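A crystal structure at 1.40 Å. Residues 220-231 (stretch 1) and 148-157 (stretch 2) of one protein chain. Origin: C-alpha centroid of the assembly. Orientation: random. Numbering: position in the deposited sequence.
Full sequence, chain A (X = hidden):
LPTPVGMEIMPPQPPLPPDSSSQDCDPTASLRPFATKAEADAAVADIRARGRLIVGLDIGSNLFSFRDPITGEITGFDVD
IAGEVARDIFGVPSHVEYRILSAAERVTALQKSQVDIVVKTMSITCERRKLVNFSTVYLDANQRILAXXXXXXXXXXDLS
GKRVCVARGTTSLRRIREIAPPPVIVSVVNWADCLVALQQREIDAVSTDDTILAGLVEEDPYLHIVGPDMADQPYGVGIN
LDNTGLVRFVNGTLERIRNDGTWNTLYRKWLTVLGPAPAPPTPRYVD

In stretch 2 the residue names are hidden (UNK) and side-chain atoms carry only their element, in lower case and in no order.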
ATOM      1  N   ASP A 220      -2.473  18.479  -4.778  1.00 18.43           N
ATOM      2  CA  ASP A 220      -2.620  19.191  -6.047  1.00 20.55           C
ATOM      3  C   ASP A 220      -4.082  19.115  -6.465  1.00 16.30           C
ATOM      4  O   ASP A 220      -4.463  18.273  -7.287  1.00 16.61           O
ATOM      5  CB  ASP A 220      -1.727  18.554  -7.113  1.00 19.07           C
ATOM      6  CG  ASP A 220      -1.671  19.355  -8.398  1.00 27.51           C
ATOM      7  OD1 ASP A 220      -2.481  20.293  -8.562  1.00 22.57           O
ATOM      8  OD2 ASP A 220      -0.826  19.017  -9.259  1.00 26.62           O
ATOM      9  N   PRO A 221      -4.927  20.018  -5.959  1.00 17.65           N
ATOM     10  CA  PRO A 221      -6.368  19.924  -6.259  1.00 19.81           C
ATOM     11  C   PRO A 221      -6.737  20.256  -7.700  1.00 19.59           C
ATOM     12  O   PRO A 221      -7.919  20.149  -8.057  1.00 19.65           O
ATOM     13  CB  PRO A 221      -7.007  20.905  -5.270  1.00 22.62           C
ATOM     14  CG  PRO A 221      -5.953  21.179  -4.251  1.00 29.40           C
ATOM     15  CD  PRO A 221      -4.640  21.020  -4.921  1.00 23.47           C
ATOM     16  N   TYR A 222      -5.771  20.635  -8.535  1.00 17.30           N
ATOM     17  CA  TYR A 222      -6.002  20.741  -9.970  1.00 18.61           C
ATOM     18  C   TYR A 222      -6.199  19.365 -10.604  1.00 16.42           C
ATOM     19  O   TYR A 222      -6.716  19.267 -11.721  1.00 17.87           O
ATOM     20  CB  TYR A 222      -4.827  21.524 -10.575  1.00 19.64           C
ATOM     21  CG  TYR A 222      -4.643  21.486 -12.082  1.00 23.61           C
ATOM     22  CD1 TYR A 222      -5.674  21.838 -12.946  1.00 21.63           C
ATOM     23  CD2 TYR A 222      -3.406  21.146 -12.634  1.00 21.25           C
ATOM     24  CE1 TYR A 222      -5.483  21.826 -14.334  1.00 22.20           C
ATOM     25  CE2 TYR A 222      -3.211  21.136 -13.997  1.00 18.24           C
ATOM     26  CZ  TYR A 222      -4.244  21.468 -14.843  1.00 20.83           C
ATOM     27  OH  TYR A 222      -4.017  21.440 -16.210  1.00 23.17           O
ATOM     28  N   LEU A 223      -5.811  18.299  -9.910  1.00 15.74           N
ATOM     29  CA  LEU A 223      -5.985  16.950 -10.428  1.00 15.06           C
ATOM     30  C   LEU A 223      -7.289  16.342  -9.923  1.00 15.08           C
ATOM     31  O   LEU A 223      -7.829  16.732  -8.880  1.00 18.83           O
ATOM     32  CB  LEU A 223      -4.806  16.071 -10.004  1.00 15.16           C
ATOM     33  CG  LEU A 223      -3.442  16.720 -10.187  1.00 14.71           C
ATOM     34  CD1 LEU A 223      -2.377  15.732  -9.715  1.00 14.84           C
ATOM     35  CD2 LEU A 223      -3.204  17.083 -11.645  1.00 17.20           C
ATOM     36  N   HIS A 224      -7.797  15.364 -10.677  1.00 15.76           N
ATOM     37  CA  HIS A 224      -8.990  14.630 -10.270  1.00 14.93           C
ATOM     38  C   HIS A 224      -8.861  13.159 -10.653  1.00 14.40           C
ATOM     39  O   HIS A 224      -8.083  12.782 -11.537  1.00 16.80           O
ATOM     40  CB  HIS A 224     -10.306  15.261 -10.786  1.00 15.77           C
ATOM     41  CG  HIS A 224     -10.491  15.211 -12.274  1.00 15.99           C
ATOM     42  ND1 HIS A 224     -11.672  15.601 -12.876  1.00 20.62           N
ATOM     43  CD2 HIS A 224      -9.666  14.830 -13.279  1.00 16.23           C
ATOM     44  CE1 HIS A 224     -11.565  15.456 -14.185  1.00 23.51           C
ATOM     45  NE2 HIS A 224     -10.356  14.995 -14.457  1.00 18.18           N
ATOM     46  N   ILE A 225      -9.659  12.327  -9.979  1.00 15.75           N
ATOM     47  CA  ILE A 225      -9.646  10.885 -10.179  1.00 14.98           C
ATOM     48  C   ILE A 225     -10.801  10.516 -11.092  1.00 16.67           C
ATOM     49  O   ILE A 225     -11.944  10.952 -10.878  1.00 17.06           O
ATOM     50  CB  ILE A 225      -9.759  10.158  -8.832  1.00 13.77           C
ATOM     51  CG1 ILE A 225      -8.526  10.451  -7.967  1.00 13.88           C
ATOM     52  CG2 ILE A 225      -9.912   8.648  -9.045  1.00 16.20           C
ATOM     53  CD1 ILE A 225      -8.661   9.985  -6.510  1.00 16.59           C
ATOM     54  N   VAL A 226     -10.503   9.717 -12.115  1.00 15.58           N
ATOM     55  CA  VAL A 226     -11.457   9.353 -13.150  1.00 17.74           C
ATOM     56  C   VAL A 226     -11.364   7.857 -13.417  1.00 18.44           C
ATOM     57  O   VAL A 226     -10.425   7.173 -12.990  1.00 19.58           O
ATOM     58  CB  VAL A 226     -11.231  10.146 -14.455  1.00 19.71           C
ATOM     59  CG1 VAL A 226     -11.329  11.648 -14.199  1.00 19.54           C
ATOM     60  CG2 VAL A 226      -9.879   9.807 -15.057  1.00 21.08           C
ATOM     61  N   GLY A 227     -12.365   7.355 -14.132  1.00 20.35           N
ATOM     62  CA  GLY A 227     -12.333   6.017 -14.671  1.00 23.91           C
ATOM     63  C   GLY A 227     -12.914   4.963 -13.757  1.00 22.37           C
ATOM     64  O   GLY A 227     -13.236   5.207 -12.593  1.00 19.77           O
ATOM     65  N   PRO A 228     -13.038   3.751 -14.278  1.00 22.56           N
ATOM     66  CA  PRO A 228     -13.641   2.663 -13.506  1.00 21.35           C
ATOM     67  C   PRO A 228     -12.628   2.048 -12.553  1.00 21.77           C
ATOM     68  O   PRO A 228     -11.433   2.330 -12.593  1.00 21.64           O
ATOM     69  CB  PRO A 228     -14.001   1.658 -14.602  1.00 24.93           C
ATOM     70  CG  PRO A 228     -12.913   1.822 -15.607  1.00 27.92           C
ATOM     71  CD  PRO A 228     -12.505   3.283 -15.570  1.00 24.41           C
ATOM     72  N   ASP A 229     -13.131   1.194 -11.674  1.00 19.58           N
ATOM     73  CA  ASP A 229     -12.240   0.354 -10.891  1.00 19.01           C
ATOM     74  C   ASP A 229     -11.481  -0.567 -11.840  1.00 26.25           C
ATOM     75  O   ASP A 229     -12.091  -1.323 -12.602  1.00 31.03           O
ATOM     76  CB  ASP A 229     -13.074  -0.462  -9.904  1.00 19.32           C
ATOM     77  CG  ASP A 229     -13.551   0.354  -8.720  1.00 26.48           C
ATOM     78  OD1 ASP A 229     -13.102   1.507  -8.527  1.00 29.75           O
ATOM     79  OD2 ASP A 229     -14.388  -0.171  -7.960  1.00 35.75           O
ATOM     80  N   MET A 230     -10.149  -0.487 -11.823  1.00 16.72           N
ATOM     81  CA  MET A 230      -9.320  -1.232 -12.762  1.00 15.88           C
ATOM     82  C   MET A 230      -8.718  -2.504 -12.174  1.00 16.42           C
ATOM     83  O   MET A 230      -8.292  -3.377 -12.944  1.00 20.06           O
ATOM     84  CB  MET A 230      -8.159  -0.364 -13.261  1.00 17.98           C
ATOM     85  CG  MET A 230      -8.608   0.878 -14.030  1.00 15.86           C
ATOM     86  SD  MET A 230      -7.240   2.026 -14.298  1.00 20.66           S
ATOM     87  CE  MET A 230      -6.158   1.034 -15.304  1.00 19.34           C
ATOM     88  N   ALA A 231      -8.680  -2.632 -10.846  1.00 16.19           N
ATOM     89  CA  ALA A 231      -8.061  -3.780 -10.188  1.00 15.36           C
ATOM     90  C   ALA A 231      -8.127  -3.621  -8.682  1.00 14.67           C
ATOM     91  O   ALA A 231      -7.657  -2.615  -8.144  1.00 15.69           O
ATOM     92  CB  ALA A 231      -6.586  -3.903 -10.577  1.00 17.47           C
ATOM     93  N   UNK A 148      -5.082  15.763 -14.894  1.00 15.17           N
ATOM     94  CA  UNK A 148      -5.494  17.154 -14.662  1.00 15.39           C
ATOM     95  C   UNK A 148      -6.954  17.369 -15.035  1.00 15.87           C
ATOM     96  O   UNK A 148      -7.505  16.685 -15.900  1.00 17.15           O
ATOM     97  c   UNK A 148      -3.957  15.664 -15.845  1.00 16.74           C
ATOM     98  c   UNK A 148      -4.569  17.956 -15.587  1.00 17.50           C
ATOM     99  c   UNK A 148      -3.376  17.036 -15.813  1.00 17.59           C
ATOM    100  N   UNK A 149      -7.573  18.361 -14.385  1.00 16.41           N
ATOM    101  CA  UNK A 149      -9.007  18.593 -14.587  1.00 17.06           C
ATOM    102  C   UNK A 149      -9.363  18.922 -16.038  1.00 21.33           C
ATOM    103  O   UNK A 149     -10.493  18.658 -16.466  1.00 21.80           O
ATOM    104  c   UNK A 149      -9.817  20.286 -11.234  1.00 18.43           C
ATOM    105  n   UNK A 149     -12.462  19.808 -10.450  1.00 26.45           N
ATOM    106  c   UNK A 149      -9.502  19.693 -13.647  1.00 17.74           C
ATOM    107  n   UNK A 149     -11.737  18.983  -8.428  1.00 25.61           N
ATOM    108  c   UNK A 149      -9.822  19.170 -12.264  1.00 17.52           C
ATOM    109  n   UNK A 149     -10.208  19.748  -9.949  1.00 21.43           N
ATOM    110  c   UNK A 149     -11.472  19.511  -9.607  1.00 25.44           C
ATOM    111  N   UNK A 150      -8.435  19.488 -16.810  1.00 17.58           N
ATOM    112  CA  UNK A 150      -8.739  19.808 -18.201  1.00 20.89           C
ATOM    113  C   UNK A 150      -8.415  18.679 -19.169  1.00 22.26           C
ATOM    114  O   UNK A 150      -8.625  18.845 -20.376  1.00 23.29           O
ATOM    115  c   UNK A 150      -6.539  21.050 -18.427  1.00 21.13           C
ATOM    116  o   UNK A 150      -5.791  21.417 -19.367  1.00 27.38           O
ATOM    117  c   UNK A 150      -8.036  21.099 -18.636  1.00 23.42           C
ATOM    118  o   UNK A 150      -6.111  20.675 -17.315  1.00 24.61           O
ATOM    119  N   UNK A 151      -7.918  17.546 -18.673  1.00 20.20           N
ATOM    120  CA  UNK A 151      -7.552  16.442 -19.545  1.00 19.92           C
ATOM    121  C   UNK A 151      -8.807  15.733 -20.049  1.00 20.21           C
ATOM    122  O   UNK A 151      -9.777  15.577 -19.299  1.00 21.64           O
ATOM    123  o   UNK A 151      -6.490  14.249 -19.509  1.00 20.99           O
ATOM    124  c   UNK A 151      -6.707  15.440 -18.760  1.00 21.24           C
ATOM    125  N   UNK A 152      -8.807  15.260 -21.296  1.00 23.53           N
ATOM    126  CA  UNK A 152      -9.932  14.463 -21.793  1.00 24.69           C
ATOM    127  C   UNK A 152      -9.929  13.024 -21.301  1.00 23.00           C
ATOM    128  O   UNK A 152     -10.859  12.276 -21.626  1.00 29.00           O
ATOM    129  c   UNK A 152      -8.266  14.636 -23.487  1.00 28.14           C
ATOM    130  c   UNK A 152      -9.730  14.506 -23.314  1.00 24.99           C
ATOM    131  c   UNK A 152      -7.795  15.507 -22.338  1.00 26.12           C
ATOM    132  N   UNK A 153      -8.920  12.619 -20.527  1.00 22.38           N
ATOM    133  CA  UNK A 153      -8.813  11.230 -20.085  1.00 22.99           C
ATOM    134  C   UNK A 153      -9.911  10.939 -19.068  1.00 23.95           C
ATOM    135  O   UNK A 153      -9.955  11.544 -17.991  1.00 26.88           O
ATOM    136  c   UNK A 153      -4.918  11.076 -19.957  1.00 21.19           C
ATOM    137  c   UNK A 153      -6.330  11.107 -20.541  1.00 20.75           C
ATOM    138  c   UNK A 153      -7.372   9.584 -18.821  1.00 23.53           C
ATOM    139  c   UNK A 153      -7.426  10.966 -19.482  1.00 23.07           C
ATOM    140  N   UNK A 154     -10.808  10.001 -19.401  1.00 23.94           N
ATOM    141  CA  UNK A 154     -11.814   9.535 -18.446  1.00 25.99           C
ATOM    142  C   UNK A 154     -11.977   8.023 -18.387  1.00 25.07           C
ATOM    143  O   UNK A 154     -12.704   7.539 -17.513  1.00 29.19           O
ATOM    144  c   UNK A 154     -13.108  11.678 -18.735  1.00 29.16           C
ATOM    145  o   UNK A 154     -13.705   9.681 -19.958  1.00 31.31           O
ATOM    146  c   UNK A 154     -13.192  10.163 -18.712  1.00 27.37           C
ATOM    147  N   UNK A 155     -11.352   7.268 -19.286  1.00 25.53           N
ATOM    148  CA  UNK A 155     -11.489   5.818 -19.269  1.00 25.87           C
ATOM    149  C   UNK A 155     -10.159   5.177 -19.623  1.00 20.22           C
ATOM    150  O   UNK A 155      -9.216   5.840 -20.065  1.00 21.68           O
ATOM    151  n   UNK A 155     -13.201   6.772 -24.341  1.00 45.62           N
ATOM    152  c   UNK A 155     -12.605   5.917 -21.563  1.00 35.24           C
ATOM    153  c   UNK A 155     -13.893   5.573 -22.284  1.00 39.41           C
ATOM    154  c   UNK A 155     -12.616   5.327 -20.185  1.00 31.54           C
ATOM    155  c   UNK A 155     -14.254   6.630 -23.302  1.00 44.01           C
ATOM    156  N   UNK A 156     -10.084   3.866 -19.392  1.00 22.15           N
ATOM    157  CA  UNK A 156      -8.821   3.151 -19.552  1.00 22.09           C
ATOM    158  C   UNK A 156      -8.291   3.277 -20.974  1.00 25.85           C
ATOM    159  O   UNK A 156      -7.084   3.452 -21.184  1.00 22.10           O
ATOM    160  c   UNK A 156      -9.359   1.633 -17.670  1.00 20.39           C
ATOM    161  c   UNK A 156      -7.710   0.903 -19.379  1.00 26.17           C
ATOM    162  c   UNK A 156      -8.991   1.684 -19.126  1.00 20.93           C
ATOM    163  N   UNK A 157      -9.179   3.195 -21.973  1.00 23.52           N
ATOM    164  CA  UNK A 157      -8.711   3.222 -23.355  1.00 25.76           C
ATOM    165  C   UNK A 157      -8.074   4.558 -23.718  1.00 25.62           C
ATOM    166  O   UNK A 157      -7.256   4.612 -24.641  1.00 27.33           O
ATOM    167  c   UNK A 157      -9.846   2.863 -24.325  1.00 30.18           C
ATOM    168  o   UNK A 157     -10.904   3.806 -24.255  1.00 25.81           O
TER
HETATM  169  O   HOH W   1      -9.481  17.854  -7.076  1.00 35.50           O
HETATM  170  O   HOH W   2      -9.755  14.045 -17.055  1.00 34.21           O

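Position 148 carries three side-chain carbons that close a ring onto its own backbone nitrogen, which only proline does. The ring lies against Tyr222, with CB of 148 3.6 Å from Tyr222 CZ, while its CA sits over one face of the tyrosine ring. Leu223 CD2 approaches the same CA at 3.8 Å. This is Pro148, paired with Leu223 in an antiparallel bridge.

At 149 a chain of three carbons leads to a nitrogen and then a carbon bearing two more nitrogens, a guanidinium. The nitrogen within the chain lies 3.0 Å from Pro221 O, and the CA packs over the face of the His224 ring, 4.0 Å from its centroid. The residue is Arg149. Its backbone N donates to Tyr222 O at 2.9 Å and its NE to Pro221 O, so backbone and side chain hold consecutive carbonyls.

Position 150 has two carbons, the second carrying two oxygens, a short carboxylate. One oxygen meets Tyr222 OH at 2.5 Å, a very short hydrogen bond donated by the tyrosine. This is Asp150.

One carbon and one oxygen at 151 make Ser151, whose side chain stays clear of stretch 1. Its N closes the type I turn on Pro148 O at 2.9 Å. The backbone N of 153 donates a hydrogen bond to Ser151 OG at 3.1 Å.

At 152 three carbons again close onto the backbone N; Pro152 points away and makes no contact.

Position 153 has four carbons, forked at the first, with one arm two carbons long: Ile153. Its carbonyl O, rather than its side chain, makes the closest approach, 3.4 Å from Val226 CG2.

The single carbon at 154 bears one oxygen and one carbon, identifying Thr154. Its backbone O receives a CA-H...O contact from Gly227 CA at 3.2 Å.

Four carbons in a row end in nitrogen at 155. Lys155 directs its CA-to-CB bond away from stretch 1.

At 156 one carbon carries two others, and one of these methyls lies 3.8 Å from Met230 CG and 4.1 Å from Pro228 CG. This is Val156.

The one carbon and one oxygen at 157 give Ser157, out of reach.

The contact is thus polar at one end and apolar at the other. Around Tyr222, direct hydrogen bonds are joined by a water linking Arg149 NH2 to Pro221 O and Leu223 O. A second water joins His224 NE2 to Ser151 O and Ile153 O, bridging the middle, and beyond Gly227 the packing of Val156 with Pro228 and Met230 completes the interface.

Stretch 2 148-157: PRDSPITKVS
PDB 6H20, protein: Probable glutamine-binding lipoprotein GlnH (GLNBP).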